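Local coordinates for isomaltose glucohydrolase (Kribbella flavida, PDB 5Z3E), which hydrolyses the alpha-1,6-glucosidic linkage of isomaltose from the non-reducing end, releasing beta-D-glucose and D-glucose inside the cell, at residues Pro124-Met129 / Trp189-Tyr194; His44-Ile49 / Tyr87-Ser92; Ser246-Val251 / Lys257-Ser262; Val217-Cys222 / Ala228-Ala233. The protein carries 1 engineered substitution. One frame throughout, in Å; residues are numbered along the deposited sequence. Where two conformers were deposited one is given.

Interaction 1 (Pro124-Met129 / Trp189-Tyr194); sequences PSNEGM and WDRPCY
Pro124 and Asn126 receive Arg191 across two loops whose backbones stay well apart, the nearest CA atoms, those of Asn126 and Cys193, being 8.3 Å apart. Residues 126-128 form a short 3-10 segment. The Arg191 side chain spans the gap, extended from CG to NE, with CG anti to the backbone N (chi1 -171°). The guanidinium grips two oxygens that lie in its plane. Pro124 O is held end-on by Arg191 NH1 and Arg191 NH2, the latter 2.8 Å away. Asn126 OD1 is held side-on, at 2.8 Å from Arg191 NH2 and 3.2 Å from Arg191 NE. The Asn126 amide is turned 43° from the guanidinium plane. Its ND2 donates to a water that in turn donates to Pro192 O. Met129 covers one guanidinium face, with SD 4.0 Å from Arg191 CZ. A leucine in place of Arg191 would probably leave Pro124 O and Asn126 OD1 without these donors. Tyr194 OH bonds to Trp145 O, and Ser125 lies close to Trp145, a probable substrate-binding residue. By four hydrogen bonds one arginine links the loop after helix 108-119 to that joining helices 175-188 and 206-220, near the probable substrate site of this family 15 glycoside hydrolase.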
loop_
_atom_site.group_PDB
_atom_site.type_symbol
_atom_site.label_atom_id
_atom_site.label_comp_id
_atom_site.label_asym_id
_atom_site.label_seq_id
_atom_site.Cartn_x
_atom_site.Cartn_y
_atom_site.Cartn_z
ATOM N N PRO A 124 -22.036 10.211 8.540
ATOM C CA PRO A 124 -22.030 10.497 7.113
ATOM C C PRO A 124 -22.099 9.230 6.291
ATOM O O PRO A 124 -21.509 8.202 6.669
ATOM C CB PRO A 124 -20.701 11.228 6.877
ATOM C CG PRO A 124 -19.982 11.035 8.040
ATOM C CD PRO A 124 -20.813 10.755 9.198
ATOM N N SER A 125 -22.731 9.338 5.143
ATOM C CA SER A 125 -22.710 8.289 4.148
ATOM C C SER A 125 -21.345 8.175 3.495
ATOM O O SER A 125 -20.578 9.162 3.449
ATOM C CB SER A 125 -23.732 8.645 3.065
ATOM O OG SER A 125 -23.593 7.797 1.929
ATOM N N ASN A 126 -21.063 7.025 2.921
ATOM C CA ASN A 126 -19.857 6.851 2.115
ATOM C C ASN A 126 -19.727 7.942 1.059
ATOM O O ASN A 126 -18.608 8.326 0.712
ATOM C CB ASN A 126 -19.850 5.499 1.440
ATOM C CG ASN A 126 -19.562 4.358 2.373
ATOM O OD1 ASN A 126 -19.243 4.569 3.548
ATOM N ND2 ASN A 126 -19.665 3.173 1.867
ATOM N N GLU A 127 -20.845 8.462 0.543
ATOM C CA GLU A 127 -20.760 9.483 -0.505
ATOM C C GLU A 127 -20.102 10.784 -0.042
ATOM O O GLU A 127 -19.649 11.566 -0.861
ATOM C CB GLU A 127 -22.120 9.768 -1.130
ATOM C CG GLU A 127 -23.131 10.430 -0.217
ATOM C CD GLU A 127 -24.389 10.875 -0.921
ATOM O OE1 GLU A 127 -24.466 10.765 -2.167
ATOM O OE2 GLU A 127 -25.318 11.336 -0.223
ATOM N N GLY A 128 -20.070 11.025 1.270
ATOM C CA GLY A 128 -19.505 12.231 1.844
ATOM C C GLY A 128 -18.072 12.097 2.353
ATOM O O GLY A 128 -17.525 13.062 2.874
ATOM N N MET A 129 -17.485 10.923 2.233
ATOM C CA MET A 129 -16.190 10.663 2.831
ATOM C C MET A 129 -15.050 11.225 1.987
ATOM O O MET A 129 -15.234 11.691 0.867
ATOM C CB MET A 129 -16.061 9.155 3.068
ATOM C CG MET A 129 -17.151 8.613 3.986
ATOM S SD MET A 129 -17.176 9.333 5.650
ATOM C CE MET A 129 -15.892 8.391 6.384
ATOM N N TRP A 189 -11.863 4.322 11.607
ATOM C CA TRP A 189 -11.100 3.104 11.417
ATOM C C TRP A 189 -11.959 1.847 11.375
ATOM O O TRP A 189 -11.580 0.886 10.708
ATOM C CB TRP A 189 -10.042 2.968 12.487
ATOM C CG TRP A 189 -10.608 2.725 13.809
ATOM C CD1 TRP A 189 -10.977 3.657 14.742
ATOM C CD2 TRP A 189 -10.897 1.444 14.385
ATOM N NE1 TRP A 189 -11.463 3.036 15.858
ATOM C CE2 TRP A 189 -11.424 1.675 15.645
ATOM C CE3 TRP A 189 -10.772 0.118 13.934
ATOM C CZ2 TRP A 189 -11.792 0.611 16.506
ATOM C CZ3 TRP A 189 -11.151 -0.915 14.737
ATOM C CH2 TRP A 189 -11.672 -0.656 15.992
ATOM N N ASP A 190 -13.072 1.833 12.102
ATOM C CA ASP A 190 -13.881 0.645 12.273
ATOM C C ASP A 190 -15.049 0.576 11.305
ATOM O O ASP A 190 -15.887 -0.334 11.412
ATOM C CB ASP A 190 -14.373 0.493 13.690
ATOM C CG ASP A 190 -15.267 1.601 14.137
ATOM O OD1 ASP A 190 -15.267 2.675 13.543
ATOM O OD2 ASP A 190 -16.009 1.344 15.163
ATOM N N ARG A 191 -15.089 1.468 10.334
ATOM C CA ARG A 191 -16.139 1.493 9.340
ATOM C C ARG A 191 -15.849 0.503 8.210
ATOM O O ARG A 191 -14.730 0.426 7.731
ATOM C CB ARG A 191 -16.166 2.905 8.746
ATOM C CG ARG A 191 -17.284 3.214 7.877
ATOM C CD ARG A 191 -17.189 4.685 7.482
ATOM N NE ARG A 191 -18.172 5.036 6.526
ATOM C CZ ARG A 191 -19.099 5.970 6.686
ATOM N NH1 ARG A 191 -19.225 6.646 7.847
ATOM N NH2 ARG A 191 -19.834 6.224 5.689
ATOM N N PRO A 192 -16.879 -0.227 7.737
ATOM C CA PRO A 192 -16.742 -1.002 6.501
ATOM C C PRO A 192 -16.296 -0.105 5.349
ATOM O O PRO A 192 -16.684 1.067 5.267
ATOM C CB PRO A 192 -18.153 -1.558 6.276
ATOM C CG PRO A 192 -18.782 -1.627 7.663
ATOM C CD PRO A 192 -18.210 -0.410 8.359
ATOM N N CYS A 193 -15.509 -0.653 4.431
ATOM C CA CYS A 193 -15.172 0.082 3.236
ATOM C C CYS A 193 -14.726 -0.905 2.168
ATOM O O CYS A 193 -14.561 -2.100 2.430
ATOM C CB CYS A 193 -14.111 1.154 3.501
ATOM S SG CYS A 193 -12.458 0.538 3.898
ATOM N N TYR A 194 -14.521 -0.420 0.942
ATOM C CA TYR A 194 -13.970 -1.282 -0.096
ATOM C C TYR A 194 -12.525 -1.645 0.271
ATOM O O TYR A 194 -11.806 -0.852 0.890
ATOM C CB TYR A 194 -13.977 -0.582 -1.455
ATOM C CG TYR A 194 -15.346 -0.256 -2.038
ATOM C CD1 TYR A 194 -15.958 0.967 -1.766
ATOM C CD2 TYR A 194 -16.010 -1.109 -2.879
ATOM C CE1 TYR A 194 -17.177 1.328 -2.313
ATOM C CE2 TYR A 194 -17.276 -0.720 -3.458
ATOM C CZ TYR A 194 -17.810 0.495 -3.144
ATOM O OH TYR A 194 -19.022 0.850 -3.714
HETATM O O HOH W 1 -18.946 1.029 3.742
#

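Interaction 2 (His44-Ile49 / Tyr87-Ser92); sequences HSHAVI and YGDVAS
His46 and Tyr87 face each other where helix 32-52 passes the joint between helices 74-87 and 90-105, and their CA atoms are 7.5 Å apart. Residues 44-49 are helical throughout. Residues 87-92 run from a helix end through a tight turn into the next helix. The rings of His46 and Tyr87 lie almost parallel, 8° between planes, but are slid apart and barely overlap. Tyr87 CE2 sits over the His46 ring, 3.4 Å from His46 CG. In return, His46 CB lies over the Tyr87 face, 3.7 Å from the ring centroid, in a CH-pi contact. His46 CG is anti to the backbone N (chi1 169°), which carries the imidazole out toward Asp89. Gly88, with positive phi, is the C-prime residue of a Schellman motif that ends helix 74-87. Asp89 follows as N-cap of helix 90-105. Its OD1 accepts from Ser92 N at 3.0 Å, met from above the carboxylate plane. The other oxygen, OD2, uses its anti lone pair to accept from His46 NE2 at 2.7 Å. That bond is nearly straight, at 167°, and OD2 lies close to the imidazole plane. With an alanine at His46, Asp89 OD2 would probably lack this donor and Tyr87 CE2 lose its packing partner. Ile84 of helix 74-87 touches both His46 and Asp89, and Leu389 of helix 382-394 packs on Tyr87.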
loop_
_atom_site.group_PDB
_atom_site.type_symbol
_atom_site.label_atom_id
_atom_site.label_comp_id
_atom_site.label_asym_id
_atom_site.label_seq_id
_atom_site.Cartn_x
_atom_site.Cartn_y
_atom_site.Cartn_z
ATOM N N HIS A 44 16.661 2.113 -13.039
ATOM C CA HIS A 44 15.543 2.431 -13.894
ATOM C C HIS A 44 14.283 2.710 -13.086
ATOM O O HIS A 44 13.508 3.593 -13.447
ATOM C CB HIS A 44 15.284 1.298 -14.900
ATOM C CG HIS A 44 14.076 1.511 -15.738
ATOM N ND1 HIS A 44 14.016 2.472 -16.739
ATOM C CD2 HIS A 44 12.843 0.954 -15.681
ATOM C CE1 HIS A 44 12.808 2.472 -17.263
ATOM N NE2 HIS A 44 12.081 1.560 -16.653
ATOM N N SER A 45 14.070 1.964 -12.006
ATOM C CA SER A 45 12.905 2.186 -11.165
ATOM C C SER A 45 12.906 3.594 -10.593
ATOM O O SER A 45 11.877 4.278 -10.584
ATOM C CB SER A 45 12.858 1.160 -10.041
ATOM O OG SER A 45 12.546 -0.147 -10.525
ATOM N N HIS A 46 14.036 4.027 -10.051
ATOM C CA HIS A 46 14.135 5.392 -9.572
ATOM C C HIS A 46 13.869 6.387 -10.686
ATOM O O HIS A 46 13.143 7.379 -10.508
ATOM C CB HIS A 46 15.499 5.633 -8.949
ATOM C CG HIS A 46 15.759 7.082 -8.684
ATOM N ND1 HIS A 46 16.484 7.864 -9.522
ATOM C CD2 HIS A 46 15.350 7.894 -7.678
ATOM C CE1 HIS A 46 16.494 9.099 -9.053
ATOM N NE2 HIS A 46 15.829 9.146 -7.928
ATOM N N ALA A 47 14.441 6.155 -11.874
ATOM C CA ALA A 47 14.293 7.077 -12.975
ATOM C C ALA A 47 12.858 7.178 -13.447
ATOM O O ALA A 47 12.374 8.281 -13.705
ATOM C CB ALA A 47 15.218 6.677 -14.132
ATOM N N VAL A 48 12.162 6.070 -13.578
ATOM C CA VAL A 48 10.838 6.128 -14.135
ATOM C C VAL A 48 9.846 6.744 -13.122
ATOM O O VAL A 48 8.937 7.469 -13.510
ATOM C CB VAL A 48 10.432 4.762 -14.723
ATOM C CG1 VAL A 48 10.128 3.787 -13.615
ATOM C CG2 VAL A 48 9.251 4.869 -15.643
ATOM N N ILE A 49 10.051 6.506 -11.829
ATOM C CA ILE A 49 9.205 7.129 -10.820
ATOM C C ILE A 49 9.405 8.640 -10.825
ATOM O O ILE A 49 8.449 9.426 -10.839
ATOM C CB ILE A 49 9.486 6.531 -9.424
ATOM C CG1 ILE A 49 8.954 5.097 -9.320
ATOM C CG2 ILE A 49 8.888 7.411 -8.342
ATOM C CD1 ILE A 49 9.519 4.307 -8.165
ATOM N N TYR A 87 15.917 4.536 -1.559
ATOM C CA TYR A 87 16.899 4.746 -2.608
ATOM C C TYR A 87 17.765 5.947 -2.309
ATOM O O TYR A 87 18.910 6.002 -2.767
ATOM C CB TYR A 87 16.187 4.925 -3.954
ATOM C CG TYR A 87 17.078 4.878 -5.155
ATOM C CD1 TYR A 87 17.366 3.664 -5.755
ATOM C CD2 TYR A 87 17.603 6.015 -5.718
ATOM C CE1 TYR A 87 18.161 3.589 -6.875
ATOM C CE2 TYR A 87 18.434 5.934 -6.866
ATOM C CZ TYR A 87 18.690 4.717 -7.415
ATOM O OH TYR A 87 19.508 4.605 -8.553
ATOM N N GLY A 88 17.248 6.916 -1.563
ATOM C CA GLY A 88 18.004 8.068 -1.111
ATOM C C GLY A 88 17.623 9.375 -1.762
ATOM O O GLY A 88 18.299 10.379 -1.534
ATOM N N ASP A 89 16.548 9.393 -2.553
ATOM C CA ASP A 89 16.135 10.626 -3.221
ATOM C C ASP A 89 15.196 11.404 -2.282
ATOM O O ASP A 89 13.972 11.330 -2.344
ATOM C CB ASP A 89 15.517 10.356 -4.578
ATOM C CG ASP A 89 15.311 11.595 -5.400
ATOM O OD1 ASP A 89 15.252 12.709 -4.846
ATOM O OD2 ASP A 89 15.202 11.448 -6.647
ATOM N N VAL A 90 15.833 12.106 -1.350
ATOM C CA VAL A 90 15.132 12.845 -0.316
ATOM C C VAL A 90 14.261 13.920 -0.926
ATOM O O VAL A 90 13.136 14.149 -0.457
ATOM C CB VAL A 90 16.148 13.416 0.667
ATOM C CG1 VAL A 90 15.515 14.303 1.704
ATOM C CG2 VAL A 90 16.944 12.297 1.376
ATOM N N ALA A 91 14.727 14.559 -1.987
ATOM C CA ALA A 91 13.968 15.627 -2.594
ATOM C C ALA A 91 12.657 15.105 -3.183
ATOM O O ALA A 91 11.597 15.663 -2.920
ATOM C CB ALA A 91 14.794 16.336 -3.673
ATOM N N SER A 92 12.714 14.032 -3.977
ATOM C CA SER A 92 11.509 13.529 -4.615
ATOM C C SER A 92 10.496 13.050 -3.585
ATOM O O SER A 92 9.307 13.375 -3.681
ATOM C CB SER A 92 11.860 12.384 -5.566
ATOM O OG SER A 92 10.691 11.749 -6.048
#

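Interaction 3 (Ser246-Val251 / Lys257-Ser262); sequences SAEGVV and KWLGSS
Glu248 and Gly260 join by a backbone hydrogen bond in a partly buried contact between the end of helix 231-248 and the loop that follows strand 254-255. Gly260 N donates to Glu248 O at 2.9 Å, nearly straight (167°). Glu248 O also takes a CA-H...O contact from Leu259 CA at 3.4 Å. A water also bridges it to Ser261 O. Gly260 belongs to a type II beta turn from Trp258 to Ser261. Trp258 O accepts from Ser261 N and, in one conformer of Ser261, from Ser261 OG, 2.7 Å away on a lone pair in the carbonyl plane. Leu259 CB lies 3.8 Å from both Glu248 CB and Glu248 OE1. With CG anti to the carbonyl carbon (chi1 -57°), Leu259 brings its methyl CD2 to 3.9 Å from Gly249 N. A CB on Gly249 would sit tight against that methyl. Val251 CG2 approaches Ser261 O at 3.5 Å. Trp258 stacks with His203 and lies near Asp195, a predicted catalytic proton acceptor. Leu259 also packs on Val206 and Leu209 of helix 206-220. The turn thus lies between that helix, the end of helix 231-248 and the two-stranded antiparallel sheet 250-251/254-255.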
loop_
_atom_site.group_PDB
_atom_site.type_symbol
_atom_site.label_atom_id
_atom_site.label_comp_id
_atom_site.label_asym_id
_atom_site.label_seq_id
_atom_site.Cartn_x
_atom_site.Cartn_y
_atom_site.Cartn_z
ATOM N N SER A 246 -7.847 -10.102 16.160
ATOM C CA SER A 246 -7.758 -11.336 16.938
ATOM C C SER A 246 -9.100 -12.052 17.033
ATOM O O SER A 246 -9.162 -13.283 17.027
ATOM C CB SER A 246 -7.232 -11.035 18.333
ATOM O OG SER A 246 -5.862 -10.661 18.314
ATOM N N ALA A 247 -10.185 -11.294 17.162
ATOM C CA ALA A 247 -11.512 -11.881 17.333
ATOM C C ALA A 247 -12.098 -12.450 16.065
ATOM O O ALA A 247 -12.829 -13.432 16.136
ATOM C CB ALA A 247 -12.460 -10.856 17.919
ATOM N N GLU A 248 -11.844 -11.788 14.931
ATOM C CA GLU A 248 -12.577 -12.086 13.699
ATOM C C GLU A 248 -11.705 -12.218 12.466
ATOM O O GLU A 248 -12.220 -12.562 11.393
ATOM C CB GLU A 248 -13.638 -11.001 13.431
ATOM C CG GLU A 248 -14.627 -10.831 14.558
ATOM C CD GLU A 248 -15.622 -9.726 14.279
ATOM O OE1 GLU A 248 -16.098 -9.604 13.150
ATOM O OE2 GLU A 248 -15.973 -9.004 15.245
ATOM N N GLY A 249 -10.419 -11.942 12.583
ATOM C CA GLY A 249 -9.513 -11.890 11.455
ATOM C C GLY A 249 -8.422 -12.934 11.416
ATOM O O GLY A 249 -7.510 -12.801 10.604
ATOM N N VAL A 250 -8.545 -13.978 12.242
ATOM C CA VAL A 250 -7.591 -15.078 12.278
ATOM C C VAL A 250 -8.370 -16.373 12.270
ATOM O O VAL A 250 -9.256 -16.571 13.115
ATOM C CB VAL A 250 -6.686 -15.021 13.533
ATOM C CG1 VAL A 250 -5.740 -16.212 13.576
ATOM C CG2 VAL A 250 -5.897 -13.737 13.570
ATOM N N VAL A 251 -8.050 -17.279 11.343
ATOM C CA VAL A 251 -8.695 -18.565 11.249
ATOM C C VAL A 251 -7.602 -19.590 10.974
ATOM O O VAL A 251 -6.743 -19.352 10.144
ATOM C CB VAL A 251 -9.716 -18.569 10.045
ATOM C CG1 VAL A 251 -10.304 -19.928 9.793
ATOM C CG2 VAL A 251 -10.762 -17.495 10.254
ATOM N N LYS A 257 -8.824 -12.570 4.794
ATOM C CA LYS A 257 -9.024 -11.467 3.890
ATOM C C LYS A 257 -9.874 -10.345 4.491
ATOM O O LYS A 257 -9.522 -9.157 4.393
ATOM C CB LYS A 257 -9.625 -12.086 2.638
ATOM C CG LYS A 257 -10.062 -11.203 1.598
ATOM C CD LYS A 257 -10.305 -11.981 0.305
ATOM C CE LYS A 257 -10.972 -11.125 -0.613
ATOM N NZ LYS A 257 -10.123 -10.184 -1.174
ATOM N N TRP A 258 -10.993 -10.687 5.085
ATOM C CA TRP A 258 -11.824 -9.727 5.796
ATOM C C TRP A 258 -12.345 -10.396 7.050
ATOM O O TRP A 258 -12.376 -11.620 7.184
ATOM C CB TRP A 258 -12.929 -9.133 4.915
ATOM C CG TRP A 258 -13.949 -10.067 4.318
ATOM C CD1 TRP A 258 -14.932 -10.752 4.972
ATOM C CD2 TRP A 258 -14.160 -10.306 2.921
ATOM N NE1 TRP A 258 -15.731 -11.405 4.064
ATOM C CE2 TRP A 258 -15.283 -11.140 2.801
ATOM C CE3 TRP A 258 -13.527 -9.880 1.769
ATOM C CZ2 TRP A 258 -15.783 -11.550 1.556
ATOM C CZ3 TRP A 258 -14.012 -10.297 0.543
ATOM C CH2 TRP A 258 -15.128 -11.122 0.451
ATOM N N LEU A 259 -12.746 -9.575 8.020
ATOM C CA LEU A 259 -13.270 -10.129 9.260
ATOM C C LEU A 259 -14.404 -11.067 8.941
ATOM O O LEU A 259 -15.299 -10.718 8.146
ATOM C CB LEU A 259 -13.771 -9.016 10.180
ATOM C CG LEU A 259 -12.760 -7.927 10.550
ATOM C CD1 LEU A 259 -13.414 -6.964 11.503
ATOM C CD2 LEU A 259 -11.454 -8.494 11.131
ATOM N N GLY A 260 -14.407 -12.257 9.530
ATOM C CA GLY A 260 -15.477 -13.194 9.299
ATOM C C GLY A 260 -15.346 -14.038 8.035
ATOM O O GLY A 260 -16.311 -14.710 7.676
ATOM N N SER A 261 -14.227 -14.010 7.332
ATOM C CA SER A 261 -13.988 -14.881 6.189
ATOM C C SER A 261 -12.985 -15.943 6.571
ATOM O O SER A 261 -12.289 -15.837 7.586
ATOM C CB SER A 261 -13.406 -14.048 5.011
ATOM O OG SER A 261 -12.131 -13.598 5.325
ATOM N N SER A 262 -12.861 -16.952 5.717
ATOM C CA SER A 262 -11.862 -17.996 5.889
ATOM C C SER A 262 -10.678 -17.885 4.929
ATOM O O SER A 262 -9.638 -18.494 5.189
ATOM C CB SER A 262 -12.510 -19.378 5.741
ATOM O OG SER A 262 -13.081 -19.559 4.465
HETATM O O HOH W 2 -13.088 -15.064 10.219
#

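Interaction 4 (Val217-Cys222 / Ala228-Ala233); sequences VAVGTC and APWSAA
Val219 and Trp230 meet at the loop connecting two successive helices, where helix 206-220 ends and helix 231-248 begins. The family 15 glycoside hydrolases are alpha-helical (alpha/alpha)6 barrels, and this is one of the connections between successive helices. Trp230 CG stands between the backbone N and the carbonyl carbon (chi1 43°). With chi2 -110° this turns the six-membered part of the indole back to the first helix. Its CZ3 lies 3.7 Å from Val219 CB and equally close to Val219 CG2. The two side chains cross at about a right angle. Val219 places CG1 anti to the carbonyl carbon (chi1 -65°), which leaves CG2 on the side of the indole. Ala228 CB covers one face of the indole, over its centre. Trp230 NE1 is tied to Asp179, and Val182 of the same helix 175-188 also touches the ring. The backbones come closest at Gly220 and Ser231, with CA atoms 5.1 Å apart. A type I turn from Ala228 to Ser231 leads into the second helix. Thr221 OG1 donates to Val217 O at 2.8 Å, a bond from the first residue beyond the helix back to its last turn. No direct hydrogen bond crosses the contact. Two waters cross it instead. One donates to Gly220 O and Ser231 O. The other donates to Val219 O and accepts from Ser231 OG at 2.7 Å.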
loop_
_atom_site.group_PDB
_atom_site.type_symbol
_atom_site.label_atom_id
_atom_site.label_comp_id
_atom_site.label_asym_id
_atom_site.label_seq_id
_atom_site.Cartn_x
_atom_site.Cartn_y
_atom_site.Cartn_z
ATOM N N VAL A 217 0.324 3.380 14.737
ATOM C CA VAL A 217 1.471 3.033 15.557
ATOM C C VAL A 217 2.662 3.914 15.173
ATOM O O VAL A 217 3.422 4.336 16.061
ATOM C CB VAL A 217 1.795 1.533 15.483
ATOM C CG1 VAL A 217 3.104 1.208 16.168
ATOM C CG2 VAL A 217 0.670 0.726 16.099
ATOM N N ALA A 218 2.832 4.209 13.889
ATOM C CA ALA A 218 3.944 5.051 13.477
ATOM C C ALA A 218 3.866 6.411 14.170
ATOM O O ALA A 218 4.868 6.886 14.715
ATOM C CB ALA A 218 3.968 5.201 11.971
ATOM N N VAL A 219 2.713 7.070 14.161
ATOM C CA VAL A 219 2.647 8.377 14.805
ATOM C C VAL A 219 2.629 8.273 16.319
ATOM O O VAL A 219 3.204 9.136 16.994
ATOM C CB VAL A 219 1.450 9.245 14.299
ATOM C CG1 VAL A 219 1.624 9.590 12.836
ATOM C CG2 VAL A 219 0.096 8.614 14.556
ATOM N N GLY A 220 2.007 7.241 16.884
ATOM C CA GLY A 220 1.901 7.117 18.320
ATOM C C GLY A 220 3.179 6.731 19.026
ATOM O O GLY A 220 3.290 6.890 20.244
ATOM N N THR A 221 4.168 6.231 18.277
ATOM C CA THR A 221 5.479 5.869 18.815
ATOM C C THR A 221 6.573 6.801 18.328
ATOM O O THR A 221 7.735 6.560 18.561
ATOM C CB THR A 221 5.846 4.424 18.494
ATOM O OG1 THR A 221 6.009 4.259 17.082
ATOM C CG2 THR A 221 4.857 3.435 19.039
ATOM N N CYS A 222 6.203 7.915 17.708
ATOM C CA CYS A 222 7.166 8.847 17.150
ATOM C C CYS A 222 7.495 9.925 18.183
ATOM O O CYS A 222 6.639 10.713 18.570
ATOM C CB CYS A 222 6.561 9.476 15.911
ATOM S SG CYS A 222 7.607 10.720 15.138
ATOM N N ALA A 228 1.582 15.555 20.686
ATOM C CA ALA A 228 0.375 15.741 19.905
ATOM C C ALA A 228 -0.837 15.395 20.753
ATOM O O ALA A 228 -0.804 14.446 21.546
ATOM C CB ALA A 228 0.402 14.863 18.674
ATOM N N PRO A 229 -1.951 16.115 20.581
ATOM C CA PRO A 229 -3.121 15.836 21.421
ATOM C C PRO A 229 -3.676 14.434 21.273
ATOM O O PRO A 229 -4.282 13.905 22.198
ATOM C CB PRO A 229 -4.152 16.897 20.978
ATOM C CG PRO A 229 -3.598 17.465 19.823
ATOM C CD PRO A 229 -2.154 17.280 19.710
ATOM N N TRP A 230 -3.462 13.828 20.118
ATOM C CA TRP A 230 -3.942 12.501 19.777
ATOM C C TRP A 230 -2.930 11.402 20.074
ATOM O O TRP A 230 -3.191 10.236 19.744
ATOM C CB TRP A 230 -4.366 12.469 18.298
ATOM C CG TRP A 230 -3.429 13.170 17.350
ATOM C CD1 TRP A 230 -3.690 14.335 16.685
ATOM C CD2 TRP A 230 -2.103 12.784 16.955
ATOM N NE1 TRP A 230 -2.651 14.679 15.884
ATOM C CE2 TRP A 230 -1.654 13.754 16.023
ATOM C CE3 TRP A 230 -1.257 11.721 17.257
ATOM C CZ2 TRP A 230 -0.402 13.689 15.428
ATOM C CZ3 TRP A 230 -0.014 11.668 16.668
ATOM C CH2 TRP A 230 0.396 12.650 15.759
ATOM N N SER A 231 -1.788 11.717 20.690
ATOM C CA SER A 231 -0.732 10.735 20.852
ATOM C C SER A 231 -1.226 9.425 21.481
ATOM O O SER A 231 -1.049 8.346 20.916
ATOM C CB SER A 231 0.414 11.327 21.675
ATOM O OG SER A 231 1.406 10.371 21.921
ATOM N N ALA A 232 -1.794 9.499 22.674
ATOM C CA ALA A 232 -2.247 8.288 23.352
ATOM C C ALA A 232 -3.350 7.596 22.581
ATOM O O ALA A 232 -3.398 6.356 22.498
ATOM C CB ALA A 232 -2.727 8.638 24.765
ATOM N N ALA A 233 -4.282 8.371 22.044
ATOM C CA ALA A 233 -5.427 7.813 21.349
ATOM C C ALA A 233 -4.990 6.915 20.200
ATOM O O ALA A 233 -5.625 5.891 19.938
ATOM C CB ALA A 233 -6.337 8.917 20.855
HETATM O O HOH W 3 2.457 10.504 19.414
HETATM O O HOH W 4 1.177 7.074 22.155
#

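Interactions 1 and 2 are surface contacts on opposite sides of the chain's centre, about 34 Å apart between centres. Interactions 3 and 4 are partly buried. They share helix 231-248: interaction 4 sits at its start and interaction 3 at its end. The chemistry differs from one to the next. Interaction 1 relies on an arginine holding oxygens of another loop. Interaction 2 combines a slid-apart, near-parallel ring pair and a CH-pi contact with a histidine-carboxylate bond. Interaction 3 depends mainly on backbone atoms, and interaction 4 on an apolar contact and bridging waters. Interactions 1 and 3 lie nearer to annotated sites, while interactions 2 and 4 join helices away from them.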